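Local coordinates for hypothetical protein, GDSL-like Lipase/Acylhydrolase family protein (Bacteroides uniformis, PDB 4M8K) that probably acts as a GDSL-family esterase or lipase, hydrolysing ester bonds in a substrate that has not been identified, at residues A[100-105]-A[151-156]; A[87-92]-A[138-143]; A[181-186]-A[193-198]. One frame throughout, in Å; residues are numbered along the deposited sequence.

Interaction 1. Residues A[100-105]-A[151-156]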
loop_
_atom_site.group_PDB
_atom_site.type_symbol
_atom_site.label_atom_id
_atom_site.label_comp_id
_atom_site.label_asym_id
_atom_site.label_seq_id
_atom_site.Cartn_x
_atom_site.Cartn_y
_atom_site.Cartn_z
ATOM N N ARG A 100 -1.569 -0.138 -14.382
ATOM C CA ARG A 100 -0.765 -0.068 -13.162
ATOM C C ARG A 100 -1.512 0.061 -11.858
ATOM O O ARG A 100 -0.873 0.226 -10.809
ATOM C CB ARG A 100 0.186 1.133 -13.207
ATOM C CG ARG A 100 -0.550 2.490 -13.194
ATOM C CD ARG A 100 0.394 3.645 -13.639
ATOM N NE ARG A 100 0.624 3.562 -15.064
ATOM C CZ ARG A 100 1.489 4.325 -15.721
ATOM N NH1 ARG A 100 2.267 5.210 -15.083
ATOM N NH2 ARG A 100 1.601 4.175 -17.005
ATOM N N SER A 101 -2.826 -0.046 -11.882
ATOM C CA SER A 101 -3.593 0.201 -10.689
ATOM C C SER A 101 -3.430 -0.941 -9.721
ATOM O O SER A 101 -3.061 -2.040 -10.151
ATOM C CB SER A 101 -5.053 0.421 -11.069
ATOM O OG SER A 101 -5.541 -0.681 -11.776
ATOM N N PHE A 102 -3.714 -0.712 -8.428
ATOM C CA PHE A 102 -3.453 -1.754 -7.415
ATOM C C PHE A 102 -4.205 -3.005 -7.845
ATOM O O PHE A 102 -3.725 -4.093 -7.704
ATOM C CB PHE A 102 -3.913 -1.367 -6.018
ATOM C CG PHE A 102 -2.952 -0.481 -5.256
ATOM C CD1 PHE A 102 -2.230 0.502 -5.867
ATOM C CD2 PHE A 102 -2.815 -0.647 -3.898
ATOM C CE1 PHE A 102 -1.325 1.268 -5.151
ATOM C CE2 PHE A 102 -1.975 0.150 -3.164
ATOM C CZ PHE A 102 -1.219 1.105 -3.791
ATOM N N ILE A 103 -5.409 -2.814 -8.355
ATOM C CA ILE A 103 -6.315 -3.941 -8.624
ATOM C C ILE A 103 -5.856 -4.816 -9.781
ATOM O O ILE A 103 -6.323 -5.955 -9.929
ATOM C CB ILE A 103 -7.773 -3.476 -8.785
ATOM C CG1 ILE A 103 -7.936 -2.482 -9.940
ATOM C CG2 ILE A 103 -8.290 -2.888 -7.471
ATOM C CD1 ILE A 103 -9.369 -1.979 -10.025
ATOM N N THR A 104 -4.879 -4.348 -10.526
ATOM C CA THR A 104 -4.292 -5.134 -11.594
ATOM C C THR A 104 -3.041 -5.878 -11.156
ATOM O O THR A 104 -2.536 -6.680 -11.912
ATOM C CB THR A 104 -3.925 -4.247 -12.798
ATOM O OG1 THR A 104 -2.807 -3.412 -12.458
ATOM C CG2 THR A 104 -5.110 -3.371 -13.193
ATOM N N ARG A 105 -2.548 -5.616 -9.941
ATOM C CA ARG A 105 -1.288 -6.200 -9.468
ATOM C C ARG A 105 -1.422 -7.234 -8.381
ATOM O O ARG A 105 -0.447 -7.745 -7.878
ATOM C CB ARG A 105 -0.414 -5.056 -9.012
ATOM C CG ARG A 105 0.157 -4.300 -10.221
ATOM C CD ARG A 105 0.409 -2.825 -9.958
ATOM N NE ARG A 105 1.167 -2.640 -8.739
ATOM C CZ ARG A 105 1.080 -1.611 -7.921
ATOM N NH1 ARG A 105 0.290 -0.584 -8.170
ATOM N NH2 ARG A 105 1.799 -1.626 -6.838
ATOM N N CYS A 151 -13.240 -1.681 -2.769
ATOM C CA CYS A 151 -13.999 -2.888 -2.429
ATOM C C CYS A 151 -13.462 -4.096 -3.219
ATOM O O CYS A 151 -13.303 -5.196 -2.679
ATOM C CB CYS A 151 -15.486 -2.690 -2.747
ATOM S SG CYS A 151 -16.397 -1.425 -1.789
ATOM N N TYR A 152 -13.260 -3.926 -4.535
ATOM C CA TYR A 152 -12.867 -5.062 -5.368
ATOM C C TYR A 152 -11.498 -5.551 -4.875
ATOM O O TYR A 152 -11.210 -6.756 -4.846
ATOM C CB TYR A 152 -12.920 -4.694 -6.860
ATOM C CG TYR A 152 -12.247 -5.672 -7.836
ATOM C CD1 TYR A 152 -10.872 -5.619 -8.091
ATOM C CD2 TYR A 152 -12.978 -6.613 -8.516
ATOM C CE1 TYR A 152 -10.254 -6.493 -8.998
ATOM C CE2 TYR A 152 -12.378 -7.464 -9.441
ATOM C CZ TYR A 152 -11.035 -7.403 -9.680
ATOM O OH TYR A 152 -10.462 -8.273 -10.554
ATOM N N LEU A 153 -10.676 -4.614 -4.450
ATOM C CA LEU A 153 -9.315 -4.910 -3.985
ATOM C C LEU A 153 -9.348 -5.825 -2.795
ATOM O O LEU A 153 -8.751 -6.920 -2.806
ATOM C CB LEU A 153 -8.573 -3.598 -3.645
ATOM C CG LEU A 153 -7.113 -3.757 -3.178
ATOM C CD1 LEU A 153 -6.253 -4.419 -4.241
ATOM C CD2 LEU A 153 -6.513 -2.412 -2.805
ATOM N N LEU A 154 -10.020 -5.400 -1.738
ATOM C CA LEU A 154 -10.056 -6.245 -0.541
ATOM C C LEU A 154 -10.782 -7.563 -0.820
ATOM O O LEU A 154 -10.370 -8.609 -0.336
ATOM C CB LEU A 154 -10.675 -5.527 0.637
ATOM C CG LEU A 154 -10.023 -4.183 1.020
ATOM C CD1 LEU A 154 -10.542 -3.710 2.367
ATOM C CD2 LEU A 154 -8.520 -4.294 1.092
ATOM N N ALA A 155 -11.842 -7.505 -1.595
ATOM C CA ALA A 155 -12.650 -8.707 -1.863
ATOM C C ALA A 155 -11.792 -9.717 -2.555
ATOM O O ALA A 155 -11.766 -10.864 -2.181
ATOM C CB ALA A 155 -13.863 -8.364 -2.708
ATOM N N SER A 156 -11.054 -9.262 -3.561
ATOM C CA SER A 156 -10.163 -10.125 -4.361
ATOM C C SER A 156 -8.931 -10.607 -3.617
ATOM O O SER A 156 -8.584 -11.784 -3.768
ATOM C CB SER A 156 -9.686 -9.418 -5.642
ATOM O OG SER A 156 -10.796 -9.035 -6.421
#
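Tyr152 and Leu153, neighbours on helix 146-160, receive Ile103 between them, and the contact is apolar throughout. The phenol ring of Tyr152 is carried with CG anti to the backbone N (chi1 167°), which brings its edge up against Ile103 at about a right angle to that side chain. Tyr152 CD1 lies 3.8 Å from Ile103 CG2, near the plane of the ring, and CE1 of the same edge lies 3.9 Å from Ile103 CB. One residue on, Leu153 offers its flank: its CB is 3.9 Å from the same Ile103 CG2, so this single methyl fills the angle between the two helix side chains. Ile103 presents CG2 because this branch stands anti to its own carbonyl carbon. Farther out, Leu153 CD1 comes to 4.2 Å from Phe102 CB, while its other methyl meets the phenyl ring of Phe102 obliquely. At the end of the segment, Ser156 turns back over the tyrosine, with OG 3.5 Å above the ring plane of Tyr152 and over its centre. Ser156 OG also bonds to Tyr152 O at 2.8 Å, from the face of that carbonyl opposite to the one used by Ser156 N.

The opposing turn has its own internal bonds: Ser101 O accepts from both N and OG1 of Thr104, and Arg105 NH1 reaches Arg100 O at 3.0 Å, while Arg105 NH2 binds the carbonyls of Gly27 and Asn80. In the three-layer alpha/beta sandwich of this family, Phe102 and Leu153 both pack on Leu26 of strand 22-27, Trp138 meets Tyr152 edge-to-face, and Cys151, Leu154 and Ala155 turn to helix 176-189.

Interaction 2. Residues A[87-92]-A[138-143]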
loop_
_atom_site.group_PDB
_atom_site.type_symbol
_atom_site.label_atom_id
_atom_site.label_comp_id
_atom_site.label_asym_id
_atom_site.label_seq_id
_atom_site.Cartn_x
_atom_site.Cartn_y
_atom_site.Cartn_z
ATOM N N VAL A 87 -5.355 3.081 -6.596
ATOM C CA VAL A 87 -6.155 1.906 -6.361
ATOM C C VAL A 87 -7.108 1.636 -7.522
ATOM O O VAL A 87 -7.223 0.499 -7.983
ATOM C CB VAL A 87 -6.980 2.089 -5.091
ATOM C CG1 VAL A 87 -8.017 0.989 -4.943
ATOM C CG2 VAL A 87 -6.045 2.134 -3.891
ATOM N N CYS A 88 -7.834 2.670 -7.961
ATOM C CA CYS A 88 -8.785 2.553 -9.038
ATOM C C CYS A 88 -8.079 2.774 -10.402
ATOM O O CYS A 88 -6.887 3.192 -10.444
ATOM C CB CYS A 88 -9.989 3.521 -8.860
ATOM S SG CYS A 88 -9.627 5.251 -9.182
ATOM N N HIS A 89 -8.819 2.554 -11.497
ATOM C CA HIS A 89 -8.230 2.701 -12.851
ATOM C C HIS A 89 -8.112 4.131 -13.341
ATOM O O HIS A 89 -7.557 4.353 -14.399
ATOM C CB HIS A 89 -9.029 1.927 -13.869
ATOM C CG HIS A 89 -9.074 0.453 -13.634
ATOM N ND1 HIS A 89 -7.963 -0.295 -13.351
ATOM C CD2 HIS A 89 -10.110 -0.418 -13.706
ATOM C CE1 HIS A 89 -8.298 -1.563 -13.257
ATOM N NE2 HIS A 89 -9.592 -1.670 -13.490
ATOM N N THR A 90 -8.638 5.113 -12.613
ATOM C CA THR A 90 -8.483 6.507 -13.015
ATOM C C THR A 90 -7.203 7.101 -12.468
ATOM O O THR A 90 -7.043 7.247 -11.262
ATOM C CB THR A 90 -9.637 7.402 -12.497
ATOM O OG1 THR A 90 -10.909 6.878 -12.907
ATOM C CG2 THR A 90 -9.466 8.852 -12.991
ATOM N N GLY A 91 -6.297 7.488 -13.342
ATOM C CA GLY A 91 -5.103 8.203 -12.879
ATOM C C GLY A 91 -5.125 9.726 -12.933
ATOM O O GLY A 91 -6.174 10.355 -13.055
ATOM N N TYR A 92 -3.937 10.313 -12.905
ATOM C CA TYR A 92 -3.766 11.745 -13.001
ATOM C C TYR A 92 -4.202 12.268 -14.358
ATOM O O TYR A 92 -3.873 11.658 -15.385
ATOM C CB TYR A 92 -2.286 12.129 -12.746
ATOM C CG TYR A 92 -1.908 11.952 -11.296
ATOM C CD1 TYR A 92 -2.178 12.952 -10.362
ATOM C CD2 TYR A 92 -1.365 10.759 -10.831
ATOM C CE1 TYR A 92 -1.904 12.784 -9.000
ATOM C CE2 TYR A 92 -1.093 10.592 -9.485
ATOM C CZ TYR A 92 -1.333 11.612 -8.576
ATOM O OH TYR A 92 -1.038 11.437 -7.233
ATOM N N TRP A 138 -18.806 -6.041 -10.060
ATOM C CA TRP A 138 -17.930 -4.997 -10.593
ATOM C C TRP A 138 -17.681 -5.158 -12.083
ATOM O O TRP A 138 -17.142 -6.196 -12.546
ATOM C CB TRP A 138 -16.604 -5.018 -9.888
ATOM C CG TRP A 138 -16.674 -4.951 -8.377
ATOM C CD1 TRP A 138 -16.816 -3.844 -7.626
ATOM C CD2 TRP A 138 -16.593 -6.043 -7.467
ATOM N NE1 TRP A 138 -16.820 -4.155 -6.304
ATOM C CE2 TRP A 138 -16.647 -5.498 -6.167
ATOM C CE3 TRP A 138 -16.442 -7.422 -7.618
ATOM C CZ2 TRP A 138 -16.615 -6.282 -5.024
ATOM C CZ3 TRP A 138 -16.396 -8.211 -6.476
ATOM C CH2 TRP A 138 -16.496 -7.635 -5.193
ATOM N N THR A 139 -18.018 -4.120 -12.833
ATOM C CA THR A 139 -17.551 -3.996 -14.237
ATOM C C THR A 139 -16.242 -3.250 -14.317
ATOM O O THR A 139 -15.862 -2.515 -13.401
ATOM C CB THR A 139 -18.590 -3.281 -15.093
ATOM O OG1 THR A 139 -18.639 -1.878 -14.761
ATOM C CG2 THR A 139 -20.011 -3.907 -14.901
ATOM N N LYS A 140 -15.546 -3.410 -15.424
ATOM C CA LYS A 140 -14.357 -2.565 -15.675
ATOM C C LYS A 140 -14.710 -1.065 -15.523
ATOM O O LYS A 140 -13.978 -0.303 -14.885
ATOM C CB LYS A 140 -13.803 -2.848 -17.049
ATOM C CG LYS A 140 -12.662 -1.916 -17.526
ATOM C CD LYS A 140 -11.432 -2.059 -16.690
ATOM C CE LYS A 140 -10.439 -0.936 -16.963
ATOM N NZ LYS A 140 -10.009 -0.785 -18.385
ATOM N N ALA A 141 -15.849 -0.685 -16.093
ATOM C CA ALA A 141 -16.304 0.722 -16.029
ATOM C C ALA A 141 -16.432 1.204 -14.577
ATOM O O ALA A 141 -15.921 2.305 -14.228
ATOM C CB ALA A 141 -17.602 0.915 -16.797
ATOM N N ASP A 142 -17.072 0.370 -13.736
ATOM C CA ASP A 142 -17.303 0.691 -12.336
ATOM C C ASP A 142 -15.941 0.965 -11.650
ATOM O O ASP A 142 -15.833 1.797 -10.751
ATOM C CB ASP A 142 -17.887 -0.464 -11.586
ATOM C CG ASP A 142 -19.313 -0.770 -11.946
ATOM O OD1 ASP A 142 -20.010 0.152 -12.376
ATOM O OD2 ASP A 142 -19.712 -1.943 -11.750
ATOM N N LEU A 143 -14.919 0.255 -12.077
ATOM C CA LEU A 143 -13.664 0.212 -11.342
ATOM C C LEU A 143 -12.749 1.417 -11.602
ATOM O O LEU A 143 -11.675 1.481 -11.017
ATOM C CB LEU A 143 -12.943 -1.108 -11.600
ATOM C CG LEU A 143 -13.613 -2.355 -11.043
ATOM C CD1 LEU A 143 -12.932 -3.609 -11.555
ATOM C CD2 LEU A 143 -13.587 -2.331 -9.540
#
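The imidazole of His89 is approached by the aliphatic end of a lysine rather than by its amine: Lys140 CE lies only 3.3 Å from His89 CD2, with Lys140 CD also close at 3.7 Å from His89 NE2. The lysine chain runs at a slant beside the imidazole, bent at chi2 (65°) and again at chi4, and its NZ goes on to a hydrogen bond with Ser98. His89 NE2 and Lys140 NZ are thus left 5.0 Å apart. Next to the lysine, Leu143 runs alongside His89 in the same direction, and its CB comes to 3.6 Å from CD2 of the ring. His89 ND1 is hydrogen-bonded to Ser101 OG, which helps to fix the rotation of the imidazole.

These two loops sit beside helix 146-160 in the alpha/beta fold of a GDSL hydrolase, the second of them leading into that helix. The lead-in is shaped by an ST motif in which Thr139 OG1 accepts from Asp142 N, and the favour is returned by Thr139 N, which bonds Asp142 OD2 from above the carboxylate plane. Across the contact the backbones are joined by a nearly straight bond, His89 N to Leu143 O, 3.1 Å long with an angle of 171° at the hydrogen. The same carbonyl oxygen, Leu143 O, lies 3.4 Å from Cys88 CB. Within the first loop Cys88 SG accepts from Thr90 N, and Thr90 OG1 binds Tyr144 O.

Interaction 3. Residues A[181-186]-A[193-198]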
loop_
_atom_site.group_PDB
_atom_site.type_symbol
_atom_site.label_atom_id
_atom_site.label_comp_id
_atom_site.label_asym_id
_atom_site.label_seq_id
_atom_site.Cartn_x
_atom_site.Cartn_y
_atom_site.Cartn_z
ATOM N N SER A 181 -13.899 6.388 3.113
ATOM C CA SER A 181 -14.255 5.232 2.279
ATOM C C SER A 181 -13.376 4.018 2.618
ATOM O O SER A 181 -13.884 2.911 2.785
ATOM C CB SER A 181 -14.155 5.559 0.788
ATOM O OG SER A 181 -15.072 6.592 0.400
HETATM N N MSE A 182 -12.062 4.203 2.739
HETATM C CA MSE A 182 -11.176 3.050 3.077
HETATM C C MSE A 182 -11.542 2.491 4.450
HETATM O O MSE A 182 -11.557 1.279 4.647
HETATM C CB MSE A 182 -9.705 3.439 3.012
HETATM C CG MSE A 182 -9.286 3.354 1.580
HETATM SE SE MSE A 182 -7.353 3.490 1.274
HETATM C CE MSE A 182 -7.016 5.219 2.136
ATOM N N ASP A 183 -11.922 3.342 5.396
ATOM C CA ASP A 183 -12.193 2.834 6.736
ATOM C C ASP A 183 -13.474 2.025 6.733
ATOM O O ASP A 183 -13.540 0.959 7.320
ATOM C CB ASP A 183 -12.267 3.962 7.751
ATOM C CG ASP A 183 -12.078 3.461 9.168
ATOM O OD1 ASP A 183 -11.107 2.790 9.473
ATOM O OD2 ASP A 183 -12.910 3.706 9.996
ATOM N N GLU A 184 -14.487 2.548 6.066
ATOM C CA GLU A 184 -15.774 1.855 5.931
ATOM C C GLU A 184 -15.645 0.504 5.189
ATOM O O GLU A 184 -16.221 -0.518 5.574
ATOM C CB GLU A 184 -16.764 2.743 5.182
ATOM C CG GLU A 184 -18.051 2.029 4.761
ATOM C CD GLU A 184 -18.862 1.490 5.936
ATOM O OE1 GLU A 184 -18.508 1.708 7.116
ATOM O OE2 GLU A 184 -19.894 0.844 5.694
ATOM N N ILE A 185 -14.911 0.519 4.087
ATOM C CA ILE A 185 -14.715 -0.687 3.296
ATOM C C ILE A 185 -13.836 -1.710 4.029
ATOM O O ILE A 185 -14.178 -2.917 3.997
ATOM C CB ILE A 185 -14.155 -0.350 1.863
ATOM C CG1 ILE A 185 -15.160 0.506 1.103
ATOM C CG2 ILE A 185 -13.888 -1.613 1.073
ATOM C CD1 ILE A 185 -14.617 1.176 -0.131
ATOM N N CYS A 186 -12.743 -1.281 4.692
ATOM C CA CYS A 186 -12.007 -2.162 5.583
ATOM C C CYS A 186 -12.916 -2.806 6.622
ATOM O O CYS A 186 -12.854 -4.020 6.850
ATOM C CB CYS A 186 -10.927 -1.421 6.319
ATOM S SG CYS A 186 -9.510 -1.025 5.236
ATOM N N ASN A 193 -7.484 -1.471 9.583
ATOM C CA ASN A 193 -7.085 -0.279 8.889
ATOM C C ASN A 193 -6.170 0.533 9.799
ATOM O O ASN A 193 -6.597 0.955 10.842
ATOM C CB ASN A 193 -8.323 0.532 8.485
ATOM C CG ASN A 193 -7.996 1.748 7.685
ATOM O OD1 ASN A 193 -6.957 1.821 6.996
ATOM N ND2 ASN A 193 -8.852 2.734 7.767
ATOM N N ILE A 194 -4.912 0.715 9.395
ATOM C CA ILE A 194 -3.920 1.470 10.187
ATOM C C ILE A 194 -4.008 2.915 9.759
ATOM O O ILE A 194 -3.628 3.288 8.652
ATOM C CB ILE A 194 -2.526 0.890 9.980
ATOM C CG1 ILE A 194 -2.574 -0.588 10.378
ATOM C CG2 ILE A 194 -1.505 1.644 10.794
ATOM C CD1 ILE A 194 -1.411 -1.438 9.971
ATOM N N ARG A 195 -4.545 3.749 10.628
ATOM C CA ARG A 195 -4.736 5.161 10.282
ATOM C C ARG A 195 -3.529 5.980 10.705
ATOM O O ARG A 195 -3.378 6.347 11.848
ATOM C CB ARG A 195 -6.035 5.671 10.873
ATOM C CG ARG A 195 -7.213 4.977 10.194
ATOM C CD ARG A 195 -8.596 5.391 10.704
ATOM N NE ARG A 195 -8.763 5.086 12.118
ATOM C CZ ARG A 195 -9.011 3.867 12.615
ATOM N NH1 ARG A 195 -9.135 2.794 11.828
ATOM N NH2 ARG A 195 -9.142 3.712 13.926
ATOM N N LEU A 196 -2.633 6.234 9.761
ATOM C CA LEU A 196 -1.415 6.923 10.106
ATOM C C LEU A 196 -1.689 8.359 10.584
ATOM O O LEU A 196 -2.634 8.991 10.132
ATOM C CB LEU A 196 -0.496 6.965 8.932
ATOM C CG LEU A 196 -0.106 5.614 8.378
ATOM C CD1 LEU A 196 0.756 5.832 7.129
ATOM C CD2 LEU A 196 0.628 4.826 9.415
ATOM N N HIS A 197 -0.867 8.846 11.509
ATOM C CA HIS A 197 -0.978 10.215 11.972
ATOM C C HIS A 197 0.418 10.802 12.205
ATOM O O HIS A 197 1.341 10.086 12.539
ATOM C CB HIS A 197 -1.793 10.262 13.263
ATOM C CG HIS A 197 -1.202 9.426 14.360
ATOM N ND1 HIS A 197 -0.312 9.922 15.298
ATOM C CD2 HIS A 197 -1.391 8.122 14.678
ATOM C CE1 HIS A 197 0.038 8.953 16.119
ATOM N NE2 HIS A 197 -0.593 7.853 15.759
ATOM N N ASP A 198 0.550 12.109 12.067
ATOM C CA ASP A 198 1.800 12.790 12.423
ATOM C C ASP A 198 2.985 12.193 11.683
ATOM O O ASP A 198 4.009 11.859 12.262
ATOM C CB ASP A 198 1.981 12.733 13.938
ATOM C CG ASP A 198 0.791 13.332 14.651
ATOM O OD1 ASP A 198 0.525 14.520 14.398
ATOM O OD2 ASP A 198 0.105 12.615 15.408
#
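The carboxylate of Asp183 and the amide of Asn193 meet with their planes turned 42° apart, and the guanidinium of Arg195 stands more steeply, 69° from the same carboxylate. In this beta-alpha-beta unit, strand 165-170, helix 176-189 and strand 192-195, the contact bridges the helix and the strand that follows it; the short segments 181-186 and 193-195 run roughly antiparallel (152°), their axes approaching to 9.3 Å. Asn193 ND2 donates to Asp183 OD1 at 2.8 Å; the oxygen lies in the amide plane and is met on its anti lone pair, away from OD2. Arg195 NH1 forms a salt bridge with the same oxygen, 3.1 Å from Asp183 OD1, its chain bent at chi3 to come in across the carboxylate. One oxygen thus takes a hydrogen bond from a buried amide and a salt bridge from an exposed arginine, which would probably favour the ionised acid. Asp183 reaches both because CG stands anti to its backbone N.

The other end of the amide is also held: Asn193 OD1 accepts from Asn168 and is hydrogen-bonded to Thr170, both on the adjacent strand, which leaves little freedom to flip. Selenomethionine Met182 packs against those same two residues. Cys186, one helical turn beyond Asp183, completes the contact, its SG 3.8 Å from Asn193 CB and 4.0 Å from Asn193 CG.

How the interactions relate
From the N terminus, the long connection between strands 75-81 and 114-118 supplies first 87-92 and then 100-105. The chain then runs through strand 114-118 and helix 121-126 and passes through 138-143 before entering helix 146-160, which carries 151-156. Interactions 1 and 2 therefore cross along the sequence, each closing a span of 45 residues, and they touch in space: Ser101 and Ile103 of the one meet His89 of the other. Together they hold the connection against the helix and its lead-in loop. Interaction 3 follows in series and closes a short span, joining helix 176-189 to edge strand 192-195. It meets interaction 1 where Cys151 and Leu154 pack on Ile185 and Cys186, but does not touch interaction 2.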